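Local coordinates for protein Alp7A (Bacillus subtilis, PDB 5EC0) that binds adenine nucleotide as a bacterial actin-like protein and probably polymerises into filaments that segregate plasmid DNA, at residues S4-V8 with L369-R374; M14-L18 with R362-Y367; I19-F24 with Y107-K112; P27-V31 with G72-E78; F125-L129 with M147-F151. Residues are numbered along the deposited sequence.

Contact 1: residues S4-V8 with L369-R374; sequences SRMNV and LEVLSR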
# COMPACT_ATOMS: atom_id res chain seq x y z
N SER A 4 6.96 17.17 -8.65
CA SER A 4 6.50 16.80 -9.99
C SER A 4 5.49 15.67 -9.96
O SER A 4 4.45 15.73 -10.63
CB SER A 4 7.69 16.41 -10.87
OG SER A 4 8.58 17.49 -11.02
N ARG A 5 5.79 14.62 -9.20
CA ARG A 5 4.96 13.42 -9.15
C ARG A 5 4.76 12.97 -7.71
O ARG A 5 5.73 12.80 -6.96
CB ARG A 5 5.59 12.27 -9.96
CG ARG A 5 5.94 12.61 -11.42
CD ARG A 5 6.63 11.43 -12.14
NE ARG A 5 7.59 10.74 -11.27
CZ ARG A 5 8.82 11.17 -11.02
NH1 ARG A 5 9.26 12.28 -11.58
NH2 ARG A 5 9.62 10.49 -10.20
N MET A 6 3.52 12.78 -7.31
CA MET A 6 3.27 12.17 -6.02
C MET A 6 2.24 11.05 -6.13
O MET A 6 1.10 11.27 -6.53
CB MET A 6 2.81 13.21 -5.00
CG MET A 6 2.43 12.58 -3.67
SD MET A 6 2.23 13.84 -2.42
CE MET A 6 1.90 12.84 -0.97
N ASN A 7 2.68 9.85 -5.76
CA ASN A 7 1.91 8.63 -5.87
C ASN A 7 1.65 8.02 -4.51
O ASN A 7 2.57 7.83 -3.73
CB ASN A 7 2.64 7.65 -6.78
CG ASN A 7 2.78 8.17 -8.20
OD1 ASN A 7 1.79 8.56 -8.84
ND2 ASN A 7 4.01 8.19 -8.70
N VAL A 8 0.40 7.71 -4.21
CA VAL A 8 0.02 7.31 -2.86
C VAL A 8 -0.76 6.02 -2.89
O VAL A 8 -1.69 5.87 -3.68
CB VAL A 8 -0.82 8.41 -2.15
CG1 VAL A 8 -1.36 7.93 -0.86
CG2 VAL A 8 0.04 9.67 -1.93
N LEU A 369 1.64 2.83 -10.12
CA LEU A 369 1.35 4.26 -10.16
C LEU A 369 2.57 5.03 -10.65
O LEU A 369 2.46 5.94 -11.46
CB LEU A 369 0.92 4.79 -8.80
CG LEU A 369 -0.45 4.39 -8.25
CD1 LEU A 369 -0.79 5.17 -6.97
CD2 LEU A 369 -1.56 4.53 -9.32
N GLU A 370 3.75 4.67 -10.13
CA GLU A 370 4.95 5.41 -10.49
C GLU A 370 5.18 5.37 -12.03
O GLU A 370 5.43 6.40 -12.66
CB GLU A 370 6.16 4.85 -9.74
CG GLU A 370 7.49 5.55 -10.05
CD GLU A 370 7.54 7.01 -9.58
OE1 GLU A 370 6.75 7.40 -8.70
OE2 GLU A 370 8.39 7.77 -10.10
N VAL A 371 5.06 4.18 -12.61
CA VAL A 371 5.17 4.01 -14.06
C VAL A 371 4.16 4.89 -14.80
O VAL A 371 4.50 5.55 -15.78
CB VAL A 371 4.93 2.52 -14.47
CG1 VAL A 371 4.59 2.39 -15.98
CG2 VAL A 371 6.12 1.65 -14.10
N LEU A 372 2.91 4.90 -14.33
CA LEU A 372 1.91 5.73 -15.00
C LEU A 372 2.25 7.22 -14.87
O LEU A 372 2.00 7.99 -15.79
CB LEU A 372 0.51 5.44 -14.45
CG LEU A 372 -0.04 4.10 -14.94
CD1 LEU A 372 -1.47 3.87 -14.46
CD2 LEU A 372 0.05 3.98 -16.49
N SER A 373 2.84 7.62 -13.76
CA SER A 373 3.11 9.04 -13.56
C SER A 373 4.30 9.47 -14.43
O SER A 373 4.32 10.59 -14.89
CB SER A 373 3.36 9.36 -12.07
OG SER A 373 4.58 8.81 -11.62
N ARG A 374 5.25 8.57 -14.69
CA ARG A 374 6.33 8.91 -15.64
C ARG A 374 5.82 8.99 -17.08
O ARG A 374 6.32 9.78 -17.86
CB ARG A 374 7.46 7.89 -15.62
CG ARG A 374 8.02 7.58 -14.25
CD ARG A 374 9.22 8.41 -13.89
NE ARG A 374 9.73 7.92 -12.61
CZ ARG A 374 11.00 7.63 -12.36
NH1 ARG A 374 11.92 7.80 -13.31
NH2 ARG A 374 11.35 7.19 -11.16
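Strand segment 4-8 and helix segment 369-374 run nearly antiparallel, at 155° with axes 8.6 Å apart, so that the C-terminal helix lies along the first strand of the actin-like N-terminal domain, pointing the other way. In register, Arg5 faces Ser373 (CA to CA 6.5 Å) and Asn7 faces Leu369 (6.1 Å). Strand alternation points Arg5 and Asn7 at the helix while Met6 turns away. Glu370 is the hub: its OE2 forms a salt-bridge network, with Arg5 NH2 at 3.0 Å and Arg5 NE at 3.3 Å, and with Arg374 NE at 2.8 Å within the helix. This shared carboxylate lets two arginines sit close, Arg5 NH2 lying 3.5 Å from Arg374 NE over one face of the Arg374 guanidinium. Asn7 is satisfied at both ends, since OD1 takes a hydrogen bond from Gln126 of the adjoining strand 119-129. Toward the C-terminal end of segment 4-8, Leu369 CD1 comes within 3.5 Å of Val8 O. Asn7 ND2 donates twice, to Ser373 OG at 3.0 Å and to Glu370 OE1 at 2.9 Å.

Contact 2: residues M14-L18 with R362-Y367; sequences MYMNL and RLLNLY. With ADP (adenosine-5'-diphosphate), chain D.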
# COMPACT_ATOMS: atom_id res chain seq x y z
N MET A 14 -0.21 0.09 5.93
CA MET A 14 0.70 1.21 5.75
C MET A 14 0.18 2.16 4.67
O MET A 14 -0.29 1.72 3.63
CB MET A 14 2.11 0.72 5.36
CG MET A 14 2.82 -0.16 6.39
SD MET A 14 3.21 0.62 7.98
CE MET A 14 4.47 1.78 7.50
N TYR A 15 0.25 3.45 4.95
CA TYR A 15 0.26 4.50 3.96
C TYR A 15 1.65 4.49 3.31
O TYR A 15 2.64 4.51 4.02
CB TYR A 15 -0.02 5.86 4.62
CG TYR A 15 0.27 7.07 3.76
CD1 TYR A 15 1.57 7.58 3.66
CD2 TYR A 15 -0.74 7.71 3.08
CE1 TYR A 15 1.84 8.68 2.87
CE2 TYR A 15 -0.48 8.84 2.30
CZ TYR A 15 0.81 9.31 2.19
OH TYR A 15 1.07 10.41 1.42
N MET A 16 1.72 4.44 1.98
CA MET A 16 3.01 4.45 1.30
C MET A 16 2.95 5.43 0.17
O MET A 16 1.90 5.56 -0.49
CB MET A 16 3.38 3.05 0.78
CG MET A 16 3.06 1.89 1.75
SD MET A 16 3.53 0.31 1.05
CE MET A 16 2.55 0.34 -0.43
N ASN A 17 4.05 6.12 -0.10
CA ASN A 17 3.92 7.08 -1.17
C ASN A 17 5.30 7.25 -1.84
O ASN A 17 6.35 7.09 -1.20
CB ASN A 17 3.38 8.41 -0.59
CG ASN A 17 4.39 9.12 0.30
OD1 ASN A 17 5.41 9.61 -0.19
ND2 ASN A 17 4.31 8.84 1.57
N LEU A 18 5.31 7.61 -3.11
CA LEU A 18 6.55 8.04 -3.73
C LEU A 18 6.43 9.51 -4.12
O LEU A 18 5.50 9.91 -4.82
CB LEU A 18 6.86 7.19 -4.97
CG LEU A 18 7.22 5.72 -4.86
CD1 LEU A 18 7.00 5.02 -6.22
CD2 LEU A 18 8.67 5.61 -4.44
N ARG A 362 5.16 -6.21 -2.16
CA ARG A 362 4.47 -5.25 -1.31
C ARG A 362 4.30 -3.88 -1.99
O ARG A 362 3.33 -3.17 -1.73
CB ARG A 362 5.20 -5.08 0.02
CG ARG A 362 4.37 -4.34 1.04
CD ARG A 362 4.94 -4.49 2.48
NE ARG A 362 6.22 -3.79 2.67
CZ ARG A 362 6.31 -2.56 3.16
NH1 ARG A 362 5.22 -1.90 3.51
NH2 ARG A 362 7.50 -1.98 3.32
N LEU A 363 5.22 -3.50 -2.87
CA LEU A 363 5.20 -2.16 -3.45
C LEU A 363 4.67 -2.12 -4.89
O LEU A 363 4.69 -1.05 -5.51
CB LEU A 363 6.59 -1.55 -3.41
CG LEU A 363 7.21 -1.32 -2.02
CD1 LEU A 363 8.48 -0.46 -2.12
CD2 LEU A 363 6.22 -0.72 -1.06
N LEU A 364 4.19 -3.25 -5.41
CA LEU A 364 3.85 -3.34 -6.84
C LEU A 364 2.76 -2.34 -7.28
O LEU A 364 2.90 -1.69 -8.33
CB LEU A 364 3.41 -4.77 -7.19
CG LEU A 364 3.65 -5.19 -8.64
CD1 LEU A 364 5.16 -5.23 -8.94
CD2 LEU A 364 3.00 -6.54 -8.98
N ASN A 365 1.69 -2.21 -6.49
CA ASN A 365 0.65 -1.22 -6.81
C ASN A 365 1.24 0.20 -6.92
O ASN A 365 1.04 0.90 -7.93
CB ASN A 365 -0.46 -1.24 -5.75
CG ASN A 365 -1.48 -2.36 -5.97
OD1 ASN A 365 -1.85 -2.68 -7.10
ND2 ASN A 365 -1.93 -2.98 -4.88
N LEU A 366 1.98 0.61 -5.89
CA LEU A 366 2.67 1.91 -5.86
C LEU A 366 3.56 2.12 -7.09
O LEU A 366 3.58 3.18 -7.70
CB LEU A 366 3.51 2.03 -4.60
CG LEU A 366 4.21 3.35 -4.32
CD1 LEU A 366 3.25 4.49 -4.48
CD2 LEU A 366 4.79 3.34 -2.88
N TYR A 367 4.30 1.07 -7.43
CA TYR A 367 5.22 1.08 -8.55
C TYR A 367 4.48 1.21 -9.87
O TYR A 367 4.97 1.85 -10.80
CB TYR A 367 6.08 -0.19 -8.53
CG TYR A 367 7.27 -0.10 -7.61
CD1 TYR A 367 7.43 0.99 -6.76
CD2 TYR A 367 8.26 -1.08 -7.61
CE1 TYR A 367 8.52 1.09 -5.91
CE2 TYR A 367 9.37 -0.98 -6.78
CZ TYR A 367 9.49 0.11 -5.94
OH TYR A 367 10.58 0.21 -5.11
PB ADP D . -3.12 -4.19 3.47
O1B ADP D . -2.96 -2.82 2.82
O2B ADP D . -4.50 -4.82 3.35
O3B ADP D . -2.58 -4.32 4.87
PA ADP D . -0.58 -4.94 2.31
O1A ADP D . -0.11 -3.59 2.81
O2A ADP D . -0.26 -5.38 0.90
O3A ADP D . -2.16 -5.14 2.58
O5' ADP D . -0.03 -6.07 3.30
C5' ADP D . 0.28 -5.81 4.66
C4' ADP D . 1.09 -7.01 5.09
O4' ADP D . 2.39 -6.90 4.52
C3' ADP D . 1.31 -7.13 6.59
O3' ADP D . 0.38 -8.04 7.16
C2' ADP D . 2.72 -7.68 6.72
O2' ADP D . 2.62 -9.02 7.18
C1' ADP D . 3.29 -7.66 5.30
N9 ADP D . 4.64 -7.06 5.20
C8 ADP D . 5.65 -7.65 4.51
N7 ADP D . 6.77 -6.90 4.56
C5 ADP D . 6.48 -5.80 5.28
C6 ADP D . 7.26 -4.61 5.69
N6 ADP D . 8.56 -4.50 5.32
N1 ADP D . 6.62 -3.68 6.43
C2 ADP D . 5.32 -3.83 6.79
N3 ADP D . 4.54 -4.89 6.45
C4 ADP D . 5.08 -5.90 5.70
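Arg362, just before the C-terminal helix, belongs to the ADP pocket. Its guanidinium lies with one face against the adenine, NE 3.3 Å from ADP C6, while NH1 lies 3.7 Å from Met16 SD and 4.1 Å from Met14 CG. Its charge is met by Glu25, through a salt bridge at NH2, so the arginine bridges nucleotide and strand 22-33. Leu363 follows as the N-cap residue; its CD2 approaches Met16 SD at 3.6 Å, and its carbonyl O accepts from Tyr367 N at 2.9 Å in the first helical turn. Asn365 points sideways and takes its hydrogen bonds elsewhere, from Ser181 N and to Asp212. Leu366 makes the main apolar contact, directed at the strand and filling the gap between two alternate residues: its CD2 lies 3.9 Å from Met16 CB, and its CG 3.8 Å from Leu18 CD1. Asn17, between them, turns its side chain to the other face of the strand. Tyr367 points away at CB, yet its ring swings back so that CD1 is 4.1 Å from Leu18 CD1; Phe192 meets that ring edge-to-face. No hydrogen bond joins the segments. As in other actin-like ATPases, the nucleotide lies in the cleft between domains; here strand 14-19, flanked by strands 2-10 and 22-33, rests its Met16 and Leu18 side chains on the start of helix 364-386.

Contact 3: residues I19-F24 with Y107-K112; sequences IDGYFF and YYQALK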
# COMPACT_ATOMS: atom_id res chain seq x y z
N ILE A 19 7.38 10.30 -3.65
CA ILE A 19 7.39 11.73 -3.96
C ILE A 19 8.65 12.04 -4.71
O ILE A 19 9.74 11.96 -4.15
CB ILE A 19 7.30 12.58 -2.69
CG1 ILE A 19 6.06 12.18 -1.88
CG2 ILE A 19 7.25 14.04 -3.05
CD1 ILE A 19 6.00 12.80 -0.50
N ASP A 20 8.49 12.43 -5.98
CA ASP A 20 9.58 12.55 -6.95
C ASP A 20 10.57 11.40 -6.83
O ASP A 20 11.78 11.63 -6.78
CB ASP A 20 10.29 13.90 -6.81
CG ASP A 20 9.44 15.07 -7.31
OD1 ASP A 20 8.55 14.84 -8.16
OD2 ASP A 20 9.66 16.22 -6.84
N GLY A 21 10.05 10.18 -6.76
CA GLY A 21 10.89 8.99 -6.68
C GLY A 21 11.40 8.67 -5.29
O GLY A 21 12.10 7.68 -5.09
N TYR A 22 11.05 9.50 -4.32
CA TYR A 22 11.47 9.24 -2.95
C TYR A 22 10.40 8.47 -2.18
O TYR A 22 9.25 8.93 -2.05
CB TYR A 22 11.81 10.55 -2.24
CG TYR A 22 12.30 10.37 -0.82
CD1 TYR A 22 13.60 9.97 -0.54
CD2 TYR A 22 11.44 10.60 0.26
CE1 TYR A 22 14.04 9.81 0.77
CE2 TYR A 22 11.88 10.45 1.57
CZ TYR A 22 13.17 10.06 1.82
OH TYR A 22 13.58 9.91 3.12
N PHE A 23 10.80 7.32 -1.65
CA PHE A 23 9.91 6.46 -0.87
C PHE A 23 9.96 6.69 0.66
O PHE A 23 11.03 6.82 1.26
CB PHE A 23 10.23 4.99 -1.16
CG PHE A 23 9.42 4.02 -0.34
CD1 PHE A 23 8.14 3.64 -0.77
CD2 PHE A 23 9.92 3.50 0.85
CE1 PHE A 23 7.37 2.76 -0.02
CE2 PHE A 23 9.15 2.62 1.62
CZ PHE A 23 7.87 2.24 1.18
N PHE A 24 8.78 6.74 1.27
CA PHE A 24 8.64 6.55 2.71
C PHE A 24 7.22 6.10 2.99
O PHE A 24 6.35 6.20 2.12
CB PHE A 24 9.00 7.81 3.53
CG PHE A 24 8.04 8.96 3.34
CD1 PHE A 24 6.88 9.04 4.11
CD2 PHE A 24 8.30 9.97 2.42
CE1 PHE A 24 5.99 10.10 3.95
CE2 PHE A 24 7.42 11.04 2.28
CZ PHE A 24 6.26 11.10 3.04
N TYR A 107 5.57 16.47 6.09
CA TYR A 107 6.78 15.77 6.51
C TYR A 107 7.86 15.84 5.44
O TYR A 107 9.03 16.13 5.72
CB TYR A 107 6.48 14.31 6.83
CG TYR A 107 7.74 13.51 6.97
CD1 TYR A 107 8.64 13.76 8.01
CD2 TYR A 107 8.06 12.51 6.06
CE1 TYR A 107 9.80 13.04 8.14
CE2 TYR A 107 9.23 11.78 6.18
CZ TYR A 107 10.09 12.05 7.23
OH TYR A 107 11.25 11.33 7.35
N TYR A 108 7.48 15.55 4.20
CA TYR A 108 8.43 15.59 3.09
C TYR A 108 8.98 17.01 2.92
O TYR A 108 10.17 17.19 2.64
CB TYR A 108 7.79 15.11 1.80
CG TYR A 108 8.72 15.14 0.61
CD1 TYR A 108 9.56 14.06 0.34
CD2 TYR A 108 8.75 16.23 -0.24
CE1 TYR A 108 10.41 14.07 -0.75
CE2 TYR A 108 9.60 16.27 -1.34
CZ TYR A 108 10.43 15.18 -1.59
OH TYR A 108 11.27 15.20 -2.69
N GLN A 109 8.11 18.01 3.09
CA GLN A 109 8.54 19.40 2.98
C GLN A 109 9.57 19.74 4.05
O GLN A 109 10.56 20.41 3.77
CB GLN A 109 7.35 20.36 3.09
CG GLN A 109 7.65 21.76 2.60
CD GLN A 109 8.46 22.62 3.59
OE1 GLN A 109 8.23 22.60 4.80
NE2 GLN A 109 9.41 23.39 3.05
N ALA A 110 9.32 19.28 5.28
CA ALA A 110 10.24 19.54 6.39
C ALA A 110 11.56 18.82 6.19
O ALA A 110 12.62 19.36 6.51
CB ALA A 110 9.61 19.12 7.71
N LEU A 111 11.50 17.60 5.67
CA LEU A 111 12.69 16.79 5.44
C LEU A 111 13.56 17.36 4.33
O LEU A 111 14.76 17.54 4.52
CB LEU A 111 12.30 15.34 5.10
CG LEU A 111 13.43 14.31 5.01
CD1 LEU A 111 14.12 14.13 6.36
CD2 LEU A 111 12.91 12.97 4.49
N LYS A 112 12.97 17.65 3.17
CA LYS A 112 13.75 17.99 1.98
C LYS A 112 13.71 19.47 1.59
O LYS A 112 14.41 19.87 0.67
CB LYS A 112 13.27 17.17 0.79
CG LYS A 112 13.21 15.67 1.03
CD LYS A 112 14.60 15.04 1.04
CE LYS A 112 14.51 13.53 0.77
NZ LYS A 112 15.83 12.86 0.50
O HOH W 1 12.80 13.17 -3.77
O HOH W 2 11.74 9.53 5.44
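The ring of Tyr108 is the largest bump here, thrust from the helix toward the hairpin and covered by Ile19, Tyr22 and Phe24. Ile19 CG2 sits squarely over its face, 3.6 Å from the centroid in a CH-pi contact, while Tyr22 CD2 comes to its edge, 3.8 Å from Tyr108 CE1. The backbone reverses between these two hairpin residues in a type I' beta turn, Ile19 to Tyr22, with Asp20 and Gly21 at its positive-phi corners. This is the tight hairpin joining strands 14-19 and 22-33 of the actin-like N-terminal domain, packed against the end of helix 95-112; the turn is also fixed to strand 2-10, as Asp20 OD1 accepts from Ser4 N and Arg5 N. Tyr22 in turn is covered from the helix: Lys112 CE lies over the ring, 3.8 Å from its centroid, with NZ 4.1 Å from the centroid in an off-centre cation-pi contact, and Leu111 CD2 comes within 3.4 Å of Tyr22 OH. Deeper in, Tyr107 turns its edge to the face of Phe24, centroids 5.1 Å apart and planes at 80°. A water fills the hollow between the two tyrosine hydroxyls, 3.0 Å from Tyr22 OH and 2.7 Å from Tyr107 OH.

Contact 4: residues P27-V31 with G72-E78; sequences PTNVV and GELAEPE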
# COMPACT_ATOMS: atom_id res chain seq x y z
N PRO A 27 2.55 4.36 9.44
CA PRO A 27 1.41 3.59 9.95
C PRO A 27 0.11 4.29 9.59
O PRO A 27 0.08 5.52 9.55
CB PRO A 27 1.64 3.59 11.47
CG PRO A 27 3.11 3.79 11.63
CD PRO A 27 3.55 4.65 10.48
N THR A 28 -0.95 3.52 9.32
CA THR A 28 -2.21 4.08 8.82
C THR A 28 -3.02 4.85 9.86
O THR A 28 -3.86 5.68 9.52
CB THR A 28 -3.08 2.94 8.21
OG1 THR A 28 -2.39 2.35 7.10
CG2 THR A 28 -4.42 3.45 7.71
N ASN A 29 -2.75 4.60 11.14
CA ASN A 29 -3.49 5.23 12.23
C ASN A 29 -3.60 6.74 12.19
O ASN A 29 -2.60 7.44 12.03
CB ASN A 29 -2.86 4.84 13.57
CG ASN A 29 -2.70 3.35 13.70
OD1 ASN A 29 -1.61 2.82 13.51
ND2 ASN A 29 -3.79 2.67 14.02
N VAL A 30 -4.82 7.22 12.34
CA VAL A 30 -5.11 8.64 12.54
C VAL A 30 -6.04 8.77 13.74
O VAL A 30 -7.14 8.22 13.74
CB VAL A 30 -5.79 9.28 11.32
CG1 VAL A 30 -6.30 10.69 11.67
CG2 VAL A 30 -4.84 9.32 10.13
N VAL A 31 -5.59 9.48 14.78
CA VAL A 31 -6.42 9.67 15.95
C VAL A 31 -6.78 11.14 16.12
O VAL A 31 -5.89 11.99 16.20
CB VAL A 31 -5.73 9.14 17.22
CG1 VAL A 31 -6.48 9.56 18.47
CG2 VAL A 31 -5.62 7.63 17.17
N GLY A 72 0.06 8.51 12.03
CA GLY A 72 1.16 7.57 11.94
C GLY A 72 1.56 7.02 13.30
O GLY A 72 0.70 6.77 14.16
N GLU A 73 2.86 6.85 13.48
CA GLU A 73 3.40 6.21 14.68
C GLU A 73 3.04 6.97 15.96
O GLU A 73 2.94 6.35 17.02
CB GLU A 73 4.93 6.08 14.56
CG GLU A 73 5.56 5.14 15.58
CD GLU A 73 5.07 3.70 15.45
OE1 GLU A 73 5.02 3.19 14.31
OE2 GLU A 73 4.73 3.09 16.49
N LEU A 74 2.85 8.28 15.87
CA LEU A 74 2.45 9.05 17.05
C LEU A 74 1.03 8.70 17.49
O LEU A 74 0.67 8.85 18.65
CB LEU A 74 2.56 10.56 16.78
CG LEU A 74 2.39 11.46 18.02
CD1 LEU A 74 3.40 11.09 19.12
CD2 LEU A 74 2.50 12.93 17.63
N ALA A 75 0.21 8.23 16.55
CA ALA A 75 -1.16 7.83 16.87
C ALA A 75 -1.23 6.42 17.46
O ALA A 75 -2.28 6.00 17.96
CB ALA A 75 -2.04 7.92 15.61
N GLU A 76 -0.11 5.70 17.42
CA GLU A 76 -0.11 4.27 17.72
C GLU A 76 -0.62 3.86 19.11
O GLU A 76 -1.48 2.99 19.20
CB GLU A 76 1.30 3.70 17.51
CG GLU A 76 1.29 2.25 17.12
CD GLU A 76 0.51 2.02 15.85
OE1 GLU A 76 -0.43 1.19 15.86
OE2 GLU A 76 0.82 2.70 14.84
N PRO A 77 -0.10 4.47 20.19
CA PRO A 77 -0.55 3.99 21.51
C PRO A 77 -2.03 4.24 21.83
O PRO A 77 -2.57 3.61 22.73
CB PRO A 77 0.35 4.76 22.49
CG PRO A 77 1.53 5.18 21.68
CD PRO A 77 0.98 5.47 20.32
N GLU A 78 -2.67 5.15 21.09
CA GLU A 78 -4.07 5.48 21.33
C GLU A 78 -5.04 4.42 20.79
O GLU A 78 -4.78 3.79 19.76
CB GLU A 78 -4.41 6.85 20.71
CG GLU A 78 -3.52 7.99 21.20
CD GLU A 78 -3.61 8.21 22.70
OE1 GLU A 78 -4.75 8.28 23.22
OE2 GLU A 78 -2.55 8.29 23.35
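Pro27 lays its ring beside two glutamates of segment 72-78, with CG 3.3 Å from Glu73 OE1 and CB 3.6 Å from Glu76 OE2. Its carbonyl O also takes a CA-H...O contact from Gly72 CA, at 3.3 Å. Two residues on, Asn29 O accepts a hydrogen bond from Gly72 N at 2.9 Å, the sole backbone hydrogen bond between the segments. Gly72 has a positive phi of 74°, a conformation that favours glycine, and the chain then coils through helical phi/psi angles into a type I turn from Ala75 to Glu78. That coil brings the Ala75 methyl up to the strand: its CB is 3.8 Å from Asn29 CB and 3.9 Å from Val31 CG2, and Glu78 CB lies 3.8 Å from the same CG2. Glu76 has its salt-bridge partner in Arg263 of helix 262-272, across the cleft. The loop thus leaves strand 65-71 alongside strand 22-33 at the rim of the interdomain cleft characteristic of the actin fold, with the Pro27 side chain about 9 Å from the bound ADP.

Contact 5: residues F125-L129 with M147-F151; sequences FQTML and MASKF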
# COMPACT_ATOMS: atom_id res chain seq x y z
N PHE A 125 -0.72 14.43 -8.80
CA PHE A 125 -1.00 13.56 -7.66
C PHE A 125 -1.73 12.34 -8.18
O PHE A 125 -2.64 12.46 -9.01
CB PHE A 125 -1.85 14.28 -6.60
CG PHE A 125 -2.28 13.40 -5.43
CD1 PHE A 125 -3.45 12.65 -5.48
CD2 PHE A 125 -1.51 13.35 -4.26
CE1 PHE A 125 -3.83 11.86 -4.41
CE2 PHE A 125 -1.89 12.55 -3.19
CZ PHE A 125 -3.04 11.81 -3.26
N GLN A 126 -1.36 11.17 -7.67
CA GLN A 126 -2.00 9.96 -8.11
C GLN A 126 -2.18 9.02 -6.92
O GLN A 126 -1.27 8.82 -6.10
CB GLN A 126 -1.18 9.31 -9.22
CG GLN A 126 -1.95 8.49 -10.18
CD GLN A 126 -1.10 7.93 -11.31
OE1 GLN A 126 -1.63 7.59 -12.37
NE2 GLN A 126 0.22 7.81 -11.09
N THR A 127 -3.38 8.46 -6.82
CA THR A 127 -3.64 7.41 -5.85
C THR A 127 -4.53 6.35 -6.53
O THR A 127 -4.53 6.24 -7.77
CB THR A 127 -4.27 7.97 -4.53
OG1 THR A 127 -4.37 6.92 -3.57
CG2 THR A 127 -5.65 8.62 -4.76
N MET A 128 -5.24 5.56 -5.75
CA MET A 128 -6.05 4.48 -6.32
C MET A 128 -7.11 4.05 -5.32
O MET A 128 -7.07 4.47 -4.16
CB MET A 128 -5.16 3.29 -6.74
CG MET A 128 -4.03 3.02 -5.76
SD MET A 128 -2.78 1.81 -6.28
CE MET A 128 -1.58 2.06 -4.99
N LEU A 129 -8.06 3.23 -5.77
CA LEU A 129 -9.11 2.70 -4.89
C LEU A 129 -9.13 1.17 -4.88
O LEU A 129 -8.92 0.54 -5.92
CB LEU A 129 -10.49 3.21 -5.31
CG LEU A 129 -10.82 4.66 -4.97
CD1 LEU A 129 -12.24 4.95 -5.41
CD2 LEU A 129 -10.65 4.89 -3.47
N MET A 147 -12.68 10.39 -5.92
CA MET A 147 -11.49 10.19 -5.08
C MET A 147 -10.41 11.20 -5.47
O MET A 147 -9.83 11.87 -4.60
CB MET A 147 -10.94 8.77 -5.21
CG MET A 147 -9.74 8.49 -4.30
SD MET A 147 -10.10 8.76 -2.54
CE MET A 147 -8.64 7.98 -1.81
N ALA A 148 -10.17 11.34 -6.77
CA ALA A 148 -9.19 12.29 -7.29
C ALA A 148 -9.55 13.73 -6.91
O ALA A 148 -8.68 14.53 -6.58
CB ALA A 148 -9.07 12.16 -8.83
N SER A 149 -10.83 14.06 -6.97
CA SER A 149 -11.28 15.41 -6.63
C SER A 149 -11.01 15.79 -5.19
O SER A 149 -10.92 16.97 -4.85
CB SER A 149 -12.78 15.54 -6.92
OG SER A 149 -13.02 15.37 -8.30
N LYS A 150 -10.89 14.79 -4.33
CA LYS A 150 -10.65 15.01 -2.92
C LYS A 150 -9.29 15.66 -2.70
O LYS A 150 -9.04 16.31 -1.69
CB LYS A 150 -10.72 13.69 -2.15
CG LYS A 150 -11.55 13.74 -0.90
CD LYS A 150 -11.29 12.52 -0.03
CE LYS A 150 -11.67 12.79 1.42
NZ LYS A 150 -11.05 11.75 2.28
N PHE A 151 -8.40 15.48 -3.67
CA PHE A 151 -7.02 15.92 -3.49
C PHE A 151 -6.68 17.11 -4.38
O PHE A 151 -5.85 17.94 -4.00
CB PHE A 151 -6.09 14.74 -3.72
CG PHE A 151 -6.28 13.64 -2.71
CD1 PHE A 151 -7.18 12.61 -2.96
CD2 PHE A 151 -5.62 13.68 -1.49
CE1 PHE A 151 -7.39 11.61 -2.03
CE2 PHE A 151 -5.82 12.70 -0.55
CZ PHE A 151 -6.72 11.66 -0.81
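This is a buried, wholly apolar strand-against-helix contact in the core of the N-terminal domain, with no hydrogen bond between the segments. Alternate residues of strand segment 125-129 face the end of helix 140-149 and the residues after it: Phe125 opposite Phe151, Leu129 opposite Met147, with Thr127 in between. The two phenylalanine rings form an offset stack, centroids 4.6 Å apart and planes at 19°, with Phe125 CE1 3.5 Å from Phe151 CG; Phe151 CB also sits over the Phe125 ring, 4.1 Å from its centroid. At the other end Leu129 CD2 meets Met147 CG at 3.8 Å. Thr127 CG2 lies 4.1 Å from Met147 CG, while its hydroxyl turns to hydrogen-bond with Val8 O. Gln126 and Met128 point to the opposite side of the strand, where they touch helix 364-386. Strand 119-129 therefore sits between two helical layers, hydrogen-bonded to strands 2-10 and 166-179, while Phe101 of helix 95-112 meets both stacked rings.

All five contacts reach the same mixed sheet of the N-terminal domain. Along the chain contact 1 spans the rest: contact 2 lies within it, contact 3 within contact 2 and contact 4 within contact 3, whereas contact 5 comes after contacts 3 and 4 close. Contacts 1 and 2, with centres 11 Å apart, share helix 364-386, so the C-terminal helix is laid against the first strands of the chain. Contacts 1 and 5, centres 12 Å apart, meet through neighbouring strands 2-10 and 119-129. Contacts 3 and 4 share strand 22-33, yet their centres are 20 Å apart. Contact 2 includes an ADP-pocket residue, so the packing of helix 364-386 on the sheet continues directly into the nucleotide cleft.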